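Type I modular polyketide synthase (Streptomyces albus subsp. albus, PDB 6IYR) probably selects an acyl-CoA extender unit and loads its acyl group for module 8 of the salinomycin polyketide synthase. Local coordinates at residues E263-V268 with Q288-S293; L279-V284 with R374-F379; A39-T44 with D74-L79; A34-A39 with R433-L438. All coordinates share one frame; numbering follows the deposited sequence.

Contact 1: residues E263-V268 with Q288-S293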
loop_
_atom_site.group_PDB
_atom_site.type_symbol
_atom_site.label_atom_id
_atom_site.label_comp_id
_atom_site.label_asym_id
_atom_site.label_seq_id
_atom_site.Cartn_x
_atom_site.Cartn_y
_atom_site.Cartn_z
ATOM N N GLU A 263 15.972 8.325 13.453
ATOM C CA GLU A 263 16.831 7.835 14.499
ATOM C C GLU A 263 16.244 6.478 14.850
ATOM O O GLU A 263 15.041 6.279 14.735
ATOM C CB GLU A 263 16.743 8.788 15.692
ATOM C CG GLU A 263 17.751 8.551 16.812
ATOM C CD GLU A 263 17.804 9.697 17.859
ATOM O OE1 GLU A 263 18.916 10.102 18.246
ATOM O OE2 GLU A 263 16.744 10.141 18.374
ATOM N N ALA A 264 17.082 5.560 15.307
ATOM C CA ALA A 264 16.620 4.270 15.797
ATOM C C ALA A 264 15.691 4.373 16.996
ATOM O O ALA A 264 15.902 5.164 17.924
ATOM C CB ALA A 264 17.810 3.386 16.145
ATOM N N ALA A 265 14.767 3.430 17.042
ATOM C CA ALA A 265 13.741 3.384 18.049
ATOM C C ALA A 265 14.292 3.501 19.465
ATOM O O ALA A 265 13.686 4.162 20.299
ATOM C CB ALA A 265 12.948 2.096 17.908
ATOM N N ASP A 266 15.359 2.773 19.772
ATOM C CA ASP A 266 15.920 2.808 21.127
ATOM C C ASP A 266 16.404 4.211 21.522
ATOM O O ASP A 266 16.255 4.619 22.654
ATOM C CB ASP A 266 17.109 1.851 21.240
ATOM C CG ASP A 266 16.702 0.412 21.135
ATOM O OD1 ASP A 266 15.624 0.063 21.667
ATOM O OD2 ASP A 266 17.468 -0.368 20.523
ATOM N N SER A 267 17.198 4.819 20.664
ATOM C CA SER A 267 17.697 6.160 20.924
ATOM C C SER A 267 16.530 7.122 21.043
ATOM O O SER A 267 16.572 8.035 21.851
ATOM C CB SER A 267 18.639 6.635 19.812
ATOM O OG SER A 267 19.662 5.690 19.550
ATOM N N VAL A 268 15.495 6.950 20.219
ATOM C CA VAL A 268 14.379 7.898 20.248
ATOM C C VAL A 268 13.655 7.803 21.573
ATOM O O VAL A 268 13.267 8.804 22.171
ATOM C CB VAL A 268 13.367 7.666 19.120
ATOM C CG1 VAL A 268 12.190 8.602 19.289
ATOM C CG2 VAL A 268 14.015 7.929 17.778
ATOM N N GLN A 288 16.135 3.113 11.172
ATOM C CA GLN A 288 16.465 4.531 11.436
ATOM C C GLN A 288 15.304 5.461 11.132
ATOM O O GLN A 288 15.492 6.594 10.683
ATOM C CB GLN A 288 17.652 4.951 10.588
ATOM C CG GLN A 288 18.935 4.244 10.963
ATOM C CD GLN A 288 19.723 5.005 12.002
ATOM O OE1 GLN A 288 20.089 4.454 13.039
ATOM N NE2 GLN A 288 19.960 6.290 11.747
ATOM N N SER A 289 14.099 5.003 11.444
ATOM C CA SER A 289 12.943 5.675 10.973
ATOM C C SER A 289 11.760 5.491 11.933
ATOM O O SER A 289 11.220 4.391 12.062
ATOM C CB SER A 289 12.695 5.146 9.560
ATOM O OG SER A 289 11.519 5.680 9.062
ATOM N N THR A 290 11.430 6.544 12.685
ATOM C CA THR A 290 10.425 6.466 13.727
ATOM C C THR A 290 9.548 7.700 13.667
ATOM O O THR A 290 9.912 8.697 13.037
ATOM C CB THR A 290 11.040 6.460 15.132
ATOM O OG1 THR A 290 11.527 7.774 15.403
ATOM C CG2 THR A 290 12.183 5.488 15.242
ATOM N N VAL A 291 8.365 7.589 14.259
ATOM C CA VAL A 291 7.416 8.691 14.338
ATOM C C VAL A 291 7.055 8.891 15.815
ATOM O O VAL A 291 6.779 7.922 16.545
ATOM C CB VAL A 291 6.166 8.447 13.453
ATOM C CG1 VAL A 291 5.170 9.589 13.612
ATOM C CG2 VAL A 291 6.552 8.327 11.977
ATOM N N VAL A 292 7.124 10.144 16.254
ATOM C CA VAL A 292 6.747 10.524 17.593
ATOM C C VAL A 292 5.520 11.394 17.598
ATOM O O VAL A 292 5.384 12.308 16.783
ATOM C CB VAL A 292 7.913 11.288 18.251
ATOM C CG1 VAL A 292 7.531 11.893 19.583
ATOM C CG2 VAL A 292 9.089 10.365 18.383
ATOM N N SER A 293 4.583 11.097 18.485
ATOM C CA SER A 293 3.355 11.872 18.536
ATOM C C SER A 293 3.273 12.611 19.858
ATOM O O SER A 293 3.850 12.155 20.821
ATOM C CB SER A 293 2.128 10.967 18.395
ATOM O OG SER A 293 1.913 10.142 19.524
#
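Thr290 presses its methyl group against the backbone that leads into helix 265-273. Thr290 CG2 lies 3.0 Å from Glu263 O, a tight approach of a methyl to a carbonyl oxygen. Thr290 CG2 is also 3.8 Å from Ala265 N, so it fills the corner where loop turns into helix. One turn on, Val268 and Thr290 meet tip to tip, with Val268 CG2 3.4 Å from Thr290 OG1. The other branch of Val268 serves Val292: Val268 CG1 is 3.7 Å from Val292 CG2, and the two side chains slide past each other in opposite directions. At the outer end, Gln288 reaches the helix start loosely. Gln288 OE1 is 4.0 Å from Ala264 CB.

The second shell fixes these groups. Thr290 OG1 sits between its backbone N and carbonyl carbon (chi1 72°) and is hydrogen-bonded to Val261 O. This bond to the neighbouring strand holds the rotation that leaves CG2 facing the helix start. Ala264 is the N-cap residue, and Ala264 O accepts the first helical bond from Val268 N at 2.9 Å. Glu263 turns away from the strand and pairs with Arg271 in a salt bridge. Thr290 and Val292 also bond through their backbones to strand 257-261. A helix laid over the four antiparallel strands of the sheet, in the order 4-1-3-2, is the ferredoxin-like arrangement of the small subdomain in this acyltransferase family.

Contact 2: residues L279-V284 with R374-F379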
loop_
_atom_site.group_PDB
_atom_site.type_symbol
_atom_site.label_atom_id
_atom_site.label_comp_id
_atom_site.label_asym_id
_atom_site.label_seq_id
_atom_site.Cartn_x
_atom_site.Cartn_y
_atom_site.Cartn_z
ATOM N N LEU A 279 4.819 13.305 24.960
ATOM C CA LEU A 279 5.313 12.686 23.730
ATOM C C LEU A 279 5.128 11.182 23.846
ATOM O O LEU A 279 4.938 10.670 24.940
ATOM C CB LEU A 279 6.798 12.953 23.491
ATOM C CG LEU A 279 7.200 14.388 23.186
ATOM C CD1 LEU A 279 8.695 14.475 22.978
ATOM C CD2 LEU A 279 6.449 14.954 21.977
ATOM N N ALA A 280 5.062 10.499 22.715
ATOM C CA ALA A 280 4.959 9.051 22.722
ATOM C C ALA A 280 5.633 8.526 21.468
ATOM O O ALA A 280 5.678 9.197 20.420
ATOM C CB ALA A 280 3.505 8.619 22.791
ATOM N N LEU A 281 6.187 7.329 21.568
ATOM C CA LEU A 281 6.685 6.632 20.386
ATOM C C LEU A 281 5.521 6.041 19.587
ATOM O O LEU A 281 4.854 5.096 20.017
ATOM C CB LEU A 281 7.681 5.541 20.783
ATOM C CG LEU A 281 8.281 4.849 19.539
ATOM C CD1 LEU A 281 8.964 5.815 18.588
ATOM C CD2 LEU A 281 9.262 3.803 20.015
ATOM N N ALA A 282 5.148 6.704 18.505
ATOM C CA ALA A 282 3.929 6.313 17.804
ATOM C C ALA A 282 4.185 5.184 16.804
ATOM O O ALA A 282 3.371 4.260 16.687
ATOM C CB ALA A 282 3.306 7.499 17.119
ATOM N N SER A 283 5.324 5.200 16.120
ATOM C CA SER A 283 5.550 4.137 15.155
ATOM C C SER A 283 7.016 3.934 14.926
ATOM O O SER A 283 7.800 4.879 15.000
ATOM C CB SER A 283 4.777 4.429 13.841
ATOM O OG SER A 283 5.434 5.365 13.038
ATOM N N VAL A 284 7.391 2.675 14.752
ATOM C CA VAL A 284 8.733 2.322 14.315
ATOM C C VAL A 284 8.648 1.694 12.941
ATOM O O VAL A 284 8.167 0.566 12.803
ATOM C CB VAL A 284 9.367 1.306 15.267
ATOM C CG1 VAL A 284 10.801 0.974 14.849
ATOM C CG2 VAL A 284 9.325 1.849 16.685
ATOM N N ARG A 374 -4.018 3.103 20.501
ATOM C CA ARG A 374 -3.320 3.565 21.686
ATOM C C ARG A 374 -1.840 3.276 21.669
ATOM O O ARG A 374 -1.039 4.036 22.213
ATOM C CB ARG A 374 -3.957 2.945 22.937
ATOM C CG ARG A 374 -3.187 3.236 24.220
ATOM C CD ARG A 374 -3.258 4.708 24.593
ATOM N NE ARG A 374 -2.522 5.008 25.839
ATOM C CZ ARG A 374 -1.219 5.248 25.897
ATOM N NH1 ARG A 374 -0.446 5.095 24.830
ATOM N NH2 ARG A 374 -0.673 5.647 27.031
ATOM N N ASN A 375 -1.435 2.210 21.014
ATOM C CA ASN A 375 -0.079 1.742 21.161
ATOM C C ASN A 375 0.818 1.952 19.950
ATOM O O ASN A 375 0.335 2.117 18.852
ATOM C CB ASN A 375 -0.116 0.277 21.541
ATOM C CG ASN A 375 -0.563 0.100 22.979
ATOM O OD1 ASN A 375 0.206 0.363 23.898
ATOM N ND2 ASN A 375 -1.827 -0.027 23.158
ATOM N N THR A 376 2.109 1.766 20.161
ATOM C CA THR A 376 3.123 1.930 19.134
ATOM C C THR A 376 2.891 0.965 17.957
ATOM O O THR A 376 2.514 -0.171 18.138
ATOM C CB THR A 376 4.529 1.676 19.728
ATOM O OG1 THR A 376 4.759 2.551 20.819
ATOM C CG2 THR A 376 5.620 1.875 18.729
ATOM N N VAL A 377 3.092 1.454 16.747
ATOM C CA VAL A 377 2.947 0.624 15.583
ATOM C C VAL A 377 4.314 0.011 15.351
ATOM O O VAL A 377 5.249 0.692 14.989
ATOM C CB VAL A 377 2.553 1.457 14.359
ATOM C CG1 VAL A 377 2.539 0.606 13.107
ATOM C CG2 VAL A 377 1.230 2.152 14.574
ATOM N N ARG A 378 4.429 -1.285 15.579
ATOM C CA ARG A 378 5.697 -1.973 15.391
ATOM C C ARG A 378 5.860 -2.499 13.965
ATOM O O ARG A 378 5.913 -3.691 13.734
ATOM C CB ARG A 378 5.831 -3.089 16.411
ATOM C CG ARG A 378 5.367 -2.673 17.787
ATOM C CD ARG A 378 5.876 -3.581 18.883
ATOM N NE ARG A 378 5.334 -3.169 20.174
ATOM C CZ ARG A 378 5.930 -2.325 21.011
ATOM N NH1 ARG A 378 5.339 -2.010 22.151
ATOM N NH2 ARG A 378 7.111 -1.808 20.707
ATOM N N PHE A 379 5.925 -1.578 13.021
ATOM C CA PHE A 379 6.039 -1.921 11.620
ATOM C C PHE A 379 7.337 -2.600 11.229
ATOM O O PHE A 379 7.317 -3.638 10.600
ATOM C CB PHE A 379 5.773 -0.699 10.762
ATOM C CG PHE A 379 5.667 -0.996 9.313
ATOM C CD1 PHE A 379 4.544 -1.595 8.801
ATOM C CD2 PHE A 379 6.684 -0.660 8.459
ATOM C CE1 PHE A 379 4.440 -1.864 7.464
ATOM C CE2 PHE A 379 6.588 -0.929 7.122
ATOM C CZ PHE A 379 5.466 -1.527 6.627
#
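Thr376 and Val377 bond to two successive carbonyls of a bulged strand. Ala282 and Ser283 form a classic beta bulge, both facing Val291 on the neighbouring strand. On the other edge of the bulged strand, a short, weakly bonded strand runs parallel to it. Val377 N gives a hydrogen bond of 2.8 Å to Ala282 O, and the donor is tilted 29° from that carbonyl's plane. Val284 N answers with a straighter bond to Val377 O at 2.9 Å.

Just before this pair, a side chain takes the place of a backbone donor. Thr376 OG1 donates to Leu281 O over 2.7 Å. With chi1 at -57°, OG1 lies beside its own backbone N, and Thr376 CG2 is left to pack at 4.1 Å from Leu281 CG. The two side chains cross obliquely. On the face that carries Ser283 and Val377, Ser283 CB and Val377 CB meet at 3.7 Å.

Beyond Val377 the chain turns into helix 379-388. Arg378 is the centre of an inverse gamma turn. Val377 O has one firm donor, Val284 N, and one weak one, Phe379 N.

Val377 touches both His219 and His323. Asn375 O accepts a hydrogen bond from His323 ND1, which would help orient the imidazole. His219 is the neighbour of Ser220 in a GxSxG sequence. The arrangement is consistent with an acyltransferase active site, where the edge of the small subdomain's sheet borders the probable catalytic pair, Ser220 and His323.

Contact 3: residues A39-T44 with D74-L79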
loop_
_atom_site.group_PDB
_atom_site.type_symbol
_atom_site.label_atom_id
_atom_site.label_comp_id
_atom_site.label_asym_id
_atom_site.label_seq_id
_atom_site.Cartn_x
_atom_site.Cartn_y
_atom_site.Cartn_z
ATOM N N ALA A 39 -6.141 0.464 -22.793
ATOM C CA ALA A 39 -5.562 0.638 -24.141
ATOM C C ALA A 39 -4.060 0.444 -24.132
ATOM O O ALA A 39 -3.467 0.194 -25.172
ATOM C CB ALA A 39 -5.868 2.032 -24.649
ATOM N N LEU A 40 -3.448 0.650 -22.962
ATOM C CA LEU A 40 -2.063 0.235 -22.687
ATOM C C LEU A 40 -1.983 -1.270 -22.569
ATOM O O LEU A 40 -2.644 -1.863 -21.718
ATOM C CB LEU A 40 -1.598 0.820 -21.367
ATOM C CG LEU A 40 -0.629 1.974 -21.284
ATOM C CD1 LEU A 40 0.049 1.897 -19.923
ATOM C CD2 LEU A 40 0.402 1.946 -22.392
ATOM N N ILE A 41 -1.183 -1.882 -23.441
ATOM C CA ILE A 41 -1.044 -3.324 -23.511
ATOM C C ILE A 41 0.378 -3.778 -23.129
ATOM O O ILE A 41 1.364 -3.198 -23.564
ATOM C CB ILE A 41 -1.400 -3.806 -24.924
ATOM C CG1 ILE A 41 -2.878 -3.549 -25.196
ATOM C CG2 ILE A 41 -1.135 -5.286 -25.089
ATOM C CD1 ILE A 41 -3.185 -3.420 -26.673
ATOM N N PRO A 42 0.479 -4.821 -22.293
ATOM C CA PRO A 42 1.778 -5.281 -21.845
ATOM C C PRO A 42 2.318 -6.359 -22.769
ATOM O O PRO A 42 1.589 -7.292 -23.098
ATOM C CB PRO A 42 1.470 -5.891 -20.468
ATOM C CG PRO A 42 0.077 -6.381 -20.598
ATOM C CD PRO A 42 -0.609 -5.367 -21.463
ATOM N N TRP A 43 3.593 -6.256 -23.146
ATOM C CA TRP A 43 4.265 -7.381 -23.749
ATOM C C TRP A 43 5.319 -7.796 -22.779
ATOM O O TRP A 43 6.119 -6.954 -22.334
ATOM C CB TRP A 43 4.947 -6.984 -25.067
ATOM C CG TRP A 43 4.026 -6.695 -26.215
ATOM C CD1 TRP A 43 2.668 -6.673 -26.210
ATOM C CD2 TRP A 43 4.433 -6.330 -27.550
ATOM N NE1 TRP A 43 2.191 -6.328 -27.478
ATOM C CE2 TRP A 43 3.267 -6.094 -28.300
ATOM C CE3 TRP A 43 5.674 -6.204 -28.178
ATOM C CZ2 TRP A 43 3.312 -5.725 -29.644
ATOM C CZ3 TRP A 43 5.717 -5.797 -29.509
ATOM C CH2 TRP A 43 4.548 -5.558 -30.219
ATOM N N THR A 44 5.374 -9.095 -22.502
ATOM C CA THR A 44 6.318 -9.624 -21.555
ATOM C C THR A 44 7.389 -10.422 -22.276
ATOM O O THR A 44 7.137 -11.057 -23.273
ATOM C CB THR A 44 5.622 -10.518 -20.498
ATOM O OG1 THR A 44 4.974 -11.616 -21.127
ATOM C CG2 THR A 44 4.593 -9.721 -19.759
ATOM N N ASP A 74 -2.741 -9.544 -29.878
ATOM C CA ASP A 74 -2.322 -10.857 -30.376
ATOM C C ASP A 74 -0.886 -11.145 -29.980
ATOM O O ASP A 74 -0.522 -12.277 -29.672
ATOM C CB ASP A 74 -2.426 -10.926 -31.909
ATOM C CG ASP A 74 -3.857 -10.765 -32.419
ATOM O OD1 ASP A 74 -4.777 -10.802 -31.582
ATOM O OD2 ASP A 74 -4.055 -10.543 -33.642
ATOM N N VAL A 75 -0.033 -10.139 -30.111
ATOM C CA VAL A 75 1.362 -10.310 -29.726
ATOM C C VAL A 75 1.475 -10.658 -28.231
ATOM O O VAL A 75 2.302 -11.508 -27.847
ATOM C CB VAL A 75 2.190 -9.038 -30.031
ATOM C CG1 VAL A 75 3.604 -9.169 -29.479
ATOM C CG2 VAL A 75 2.229 -8.794 -31.530
ATOM N N ALA A 76 0.757 -9.909 -27.386
ATOM C CA ALA A 76 0.871 -10.102 -25.929
ATOM C C ALA A 76 0.458 -11.523 -25.561
ATOM O O ALA A 76 1.207 -12.230 -24.893
ATOM C CB ALA A 76 0.005 -9.121 -25.190
ATOM N N ALA A 77 -0.693 -11.947 -26.089
ATOM C CA ALA A 77 -1.164 -13.333 -25.971
ATOM C C ALA A 77 -0.043 -14.316 -26.285
ATOM O O ALA A 77 0.276 -15.225 -25.502
ATOM C CB ALA A 77 -2.337 -13.552 -26.934
ATOM N N ALA A 78 0.607 -14.076 -27.416
ATOM C CA ALA A 78 1.595 -14.988 -27.926
ATOM C C ALA A 78 2.802 -15.039 -27.025
ATOM O O ALA A 78 3.517 -16.026 -27.003
ATOM C CB ALA A 78 2.007 -14.535 -29.301
ATOM N N LEU A 79 3.094 -13.935 -26.364
ATOM C CA LEU A 79 4.262 -13.878 -25.509
ATOM C C LEU A 79 4.067 -14.632 -24.198
ATOM O O LEU A 79 5.017 -15.154 -23.650
ATOM C CB LEU A 79 4.691 -12.428 -25.265
ATOM C CG LEU A 79 5.293 -11.656 -26.436
ATOM C CD1 LEU A 79 5.339 -10.166 -26.171
ATOM C CD2 LEU A 79 6.669 -12.177 -26.794
HETATM O O HOH W 1 3.009 -10.599 -23.063
#
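This is a strand-on-helix packing contact, led by Trp43 and Val75, in the small alpha+beta domain at the start of the chain. The domain has a three-stranded antiparallel sheet with helices on one side. It is consistent with the linker domain that joins ketosynthase and acyltransferase in modular synthases. Strand 41-44 and helix 74-79 run at 36° to each other, and their axes approach to 7.3 Å.

Val75 sits on the indole. Val75 CG1 stands 3.4 Å from the centroid of the six-membered ring of Trp43, close to the ring normal, in a CH-pi contact. The methyl is there because chi1 of Val75 is 173°, which sets CG1 opposite the backbone N. The indole is held in two more ways: Trp43 NE1 bonds to Pro72 O, and the ring stacks with Phe100. Its rotation is thus fixed by both polar and aromatic partners.

Leu79, one helical turn after Val75, covers the base of the same side chain. Leu79 CD1 is 3.4 Å from Trp43 CB. Leu79 CB also packs on the strand backbone, at 3.4 Å from Thr44 O. Between these two residues Ala76 fits close to the chain, with Ala76 CB 3.2 Å from Pro42 O. The small side chain is consistent with the close approach of the helix here. One water joins the backbones: it accepts from Thr44 N at 2.9 Å and donates to Ala76 O at 3.0 Å.

Contact 4: residues A34-A39 with R433-L438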
loop_
_atom_site.group_PDB
_atom_site.type_symbol
_atom_site.label_atom_id
_atom_site.label_comp_id
_atom_site.label_asym_id
_atom_site.label_seq_id
_atom_site.Cartn_x
_atom_site.Cartn_y
_atom_site.Cartn_z
ATOM N N ALA A 34 -12.687 -8.329 -15.683
ATOM C CA ALA A 34 -11.265 -8.084 -15.850
ATOM C C ALA A 34 -10.686 -7.427 -14.598
ATOM O O ALA A 34 -11.311 -6.561 -13.971
ATOM C CB ALA A 34 -11.026 -7.203 -17.066
ATOM N N ALA A 35 -9.455 -7.765 -14.288
ATOM C CA ALA A 35 -8.726 -7.006 -13.282
ATOM C C ALA A 35 -8.473 -5.571 -13.755
ATOM O O ALA A 35 -8.743 -4.602 -13.026
ATOM C CB ALA A 35 -7.410 -7.693 -12.975
ATOM N N LEU A 36 -7.873 -5.437 -14.938
ATOM C CA LEU A 36 -7.803 -4.142 -15.579
ATOM C C LEU A 36 -8.249 -4.254 -17.015
ATOM O O LEU A 36 -7.953 -5.224 -17.708
ATOM C CB LEU A 36 -6.382 -3.597 -15.599
ATOM C CG LEU A 36 -5.769 -3.219 -14.264
ATOM C CD1 LEU A 36 -4.265 -3.051 -14.420
ATOM C CD2 LEU A 36 -6.415 -1.944 -13.751
ATOM N N THR A 37 -8.699 -3.132 -17.518
ATOM C CA THR A 37 -9.075 -3.045 -18.888
ATOM C C THR A 37 -8.525 -1.728 -19.420
ATOM O O THR A 37 -8.828 -0.662 -18.889
ATOM C CB THR A 37 -10.595 -3.140 -19.002
ATOM O OG1 THR A 37 -10.928 -3.734 -20.252
ATOM C CG2 THR A 37 -11.228 -1.769 -18.878
ATOM N N SER A 38 -7.584 -1.824 -20.353
ATOM C CA SER A 38 -6.812 -0.659 -20.763
ATOM C C SER A 38 -6.405 -0.719 -22.236
ATOM O O SER A 38 -6.290 -1.805 -22.813
ATOM C CB SER A 38 -5.542 -0.538 -19.941
ATOM O OG SER A 38 -4.861 0.636 -20.323
ATOM N N ALA A 39 -6.141 0.464 -22.793
ATOM C CA ALA A 39 -5.562 0.638 -24.141
ATOM C C ALA A 39 -4.060 0.444 -24.132
ATOM O O ALA A 39 -3.467 0.194 -25.172
ATOM C CB ALA A 39 -5.868 2.032 -24.649
ATOM N N ARG A 433 -0.802 3.457 -14.324
ATOM C CA ARG A 433 0.145 3.317 -13.232
ATOM C C ARG A 433 0.021 1.917 -12.628
ATOM O O ARG A 433 1.000 1.258 -12.289
ATOM C CB ARG A 433 -0.073 4.396 -12.180
ATOM C CG ARG A 433 0.616 4.120 -10.852
ATOM C CD ARG A 433 2.114 3.864 -10.982
ATOM N NE ARG A 433 2.789 4.997 -11.581
ATOM C CZ ARG A 433 4.075 5.009 -11.913
ATOM N NH1 ARG A 433 4.601 6.072 -12.505
ATOM N NH2 ARG A 433 4.835 3.961 -11.652
ATOM N N PHE A 434 -1.194 1.446 -12.548
ATOM C CA PHE A 434 -1.423 0.152 -11.955
ATOM C C PHE A 434 -0.718 -0.903 -12.799
ATOM O O PHE A 434 0.031 -1.705 -12.275
ATOM C CB PHE A 434 -2.929 -0.111 -11.839
ATOM C CG PHE A 434 -3.309 -1.030 -10.686
ATOM C CD1 PHE A 434 -2.611 -2.213 -10.446
ATOM C CD2 PHE A 434 -4.404 -0.754 -9.893
ATOM C CE1 PHE A 434 -2.977 -3.072 -9.411
ATOM C CE2 PHE A 434 -4.771 -1.607 -8.862
ATOM C CZ PHE A 434 -4.048 -2.758 -8.614
ATOM N N LEU A 435 -0.889 -0.854 -14.119
ATOM C CA LEU A 435 -0.219 -1.815 -14.997
ATOM C C LEU A 435 1.240 -1.755 -14.787
ATOM O O LEU A 435 1.932 -2.785 -14.801
ATOM C CB LEU A 435 -0.475 -1.507 -16.483
ATOM C CG LEU A 435 -1.559 -2.307 -17.170
ATOM C CD1 LEU A 435 -1.659 -1.875 -18.632
ATOM C CD2 LEU A 435 -1.272 -3.796 -17.071
ATOM N N THR A 436 1.785 -0.561 -14.667
ATOM C CA THR A 436 3.209 -0.522 -14.467
ATOM C C THR A 436 3.653 -1.069 -13.107
ATOM O O THR A 436 4.669 -1.779 -13.007
ATOM C CB THR A 436 3.913 0.779 -14.922
ATOM O OG1 THR A 436 4.863 1.203 -13.958
ATOM C CG2 THR A 436 2.996 1.860 -15.308
ATOM N N SER A 437 2.777 -0.959 -12.119
ATOM C CA SER A 437 3.018 -1.640 -10.841
ATOM C C SER A 437 2.966 -3.154 -10.955
ATOM O O SER A 437 3.833 -3.815 -10.426
ATOM C CB SER A 437 2.050 -1.138 -9.776
ATOM O OG SER A 437 2.385 0.215 -9.459
ATOM N N LEU A 438 1.945 -3.693 -11.614
ATOM C CA LEU A 438 1.915 -5.108 -11.918
ATOM C C LEU A 438 3.186 -5.577 -12.658
ATOM O O LEU A 438 3.711 -6.646 -12.370
ATOM C CB LEU A 438 0.702 -5.451 -12.760
ATOM C CG LEU A 438 -0.651 -5.159 -12.147
ATOM C CD1 LEU A 438 -1.702 -5.288 -13.237
ATOM C CD2 LEU A 438 -0.958 -6.141 -11.024
#
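Leu36 plugs into the side of helix 431-443 with a single methyl. Its CD1 carries every close approach. Leu36 CD1 meets Leu438 CD1 at 3.6 Å, where the two leucines reach toward each other tip to tip. Leu36 CD1 lies 3.9 Å from Leu435 CG, and these two side chains slide past each other in opposite directions. Phe434 CB adds a contact at 4.1 Å from Leu36 CD1. The three helix residues are spaced i, i+1 and i+4, so they line one face of the helix, and the leucine methyl lies among them. The tight end is wholly apolar and buried. Leu146 touches both Leu36 and Phe434, and Trp206 meets Phe434 and Leu438 from helix 188-208.

Two residues further along the chain the packing is looser. Ser38 CB comes only within 4.3 Å of Leu435 CD1. Ser38 is partly exposed, and its OG takes a hydrogen bond from Leu40 N, which ties it to its own chain and not to the helix. Ala39, beyond it, is exposed. Leu435 also touches Leu40, Trp450 and Val453.

The backbone of Leu36 and Ser38 bonds to Arg454. Strands 36-37 and 453-454 thus form a small parallel pair beside the helix. The two ends of the modelled chain meet here, consistent with the linkers that flank and wrap an acyltransferase domain in modular synthases.

The four contacts form two pairs on opposite sides of the chain's centre. Contacts 1 and 2 are centred about 9 Å apart and share one mixed sheet, where strands 279-286 and 289-294 are neighbours. Their segments alternate along the chain, which knits the small subdomain together. Contacts 3 and 4 are centred about 12 Å apart and share Ala39; Leu40 O packs on Leu435 CD1 between them. About 46 Å separates the centres of contacts 1 and 3. Contact 4 brings the start of the modelled chain to helix 431-443, late in the chain, and the other contacts fall between. Contacts 3 and 4 thus lie on the probable linker side, far from the probable active-site side.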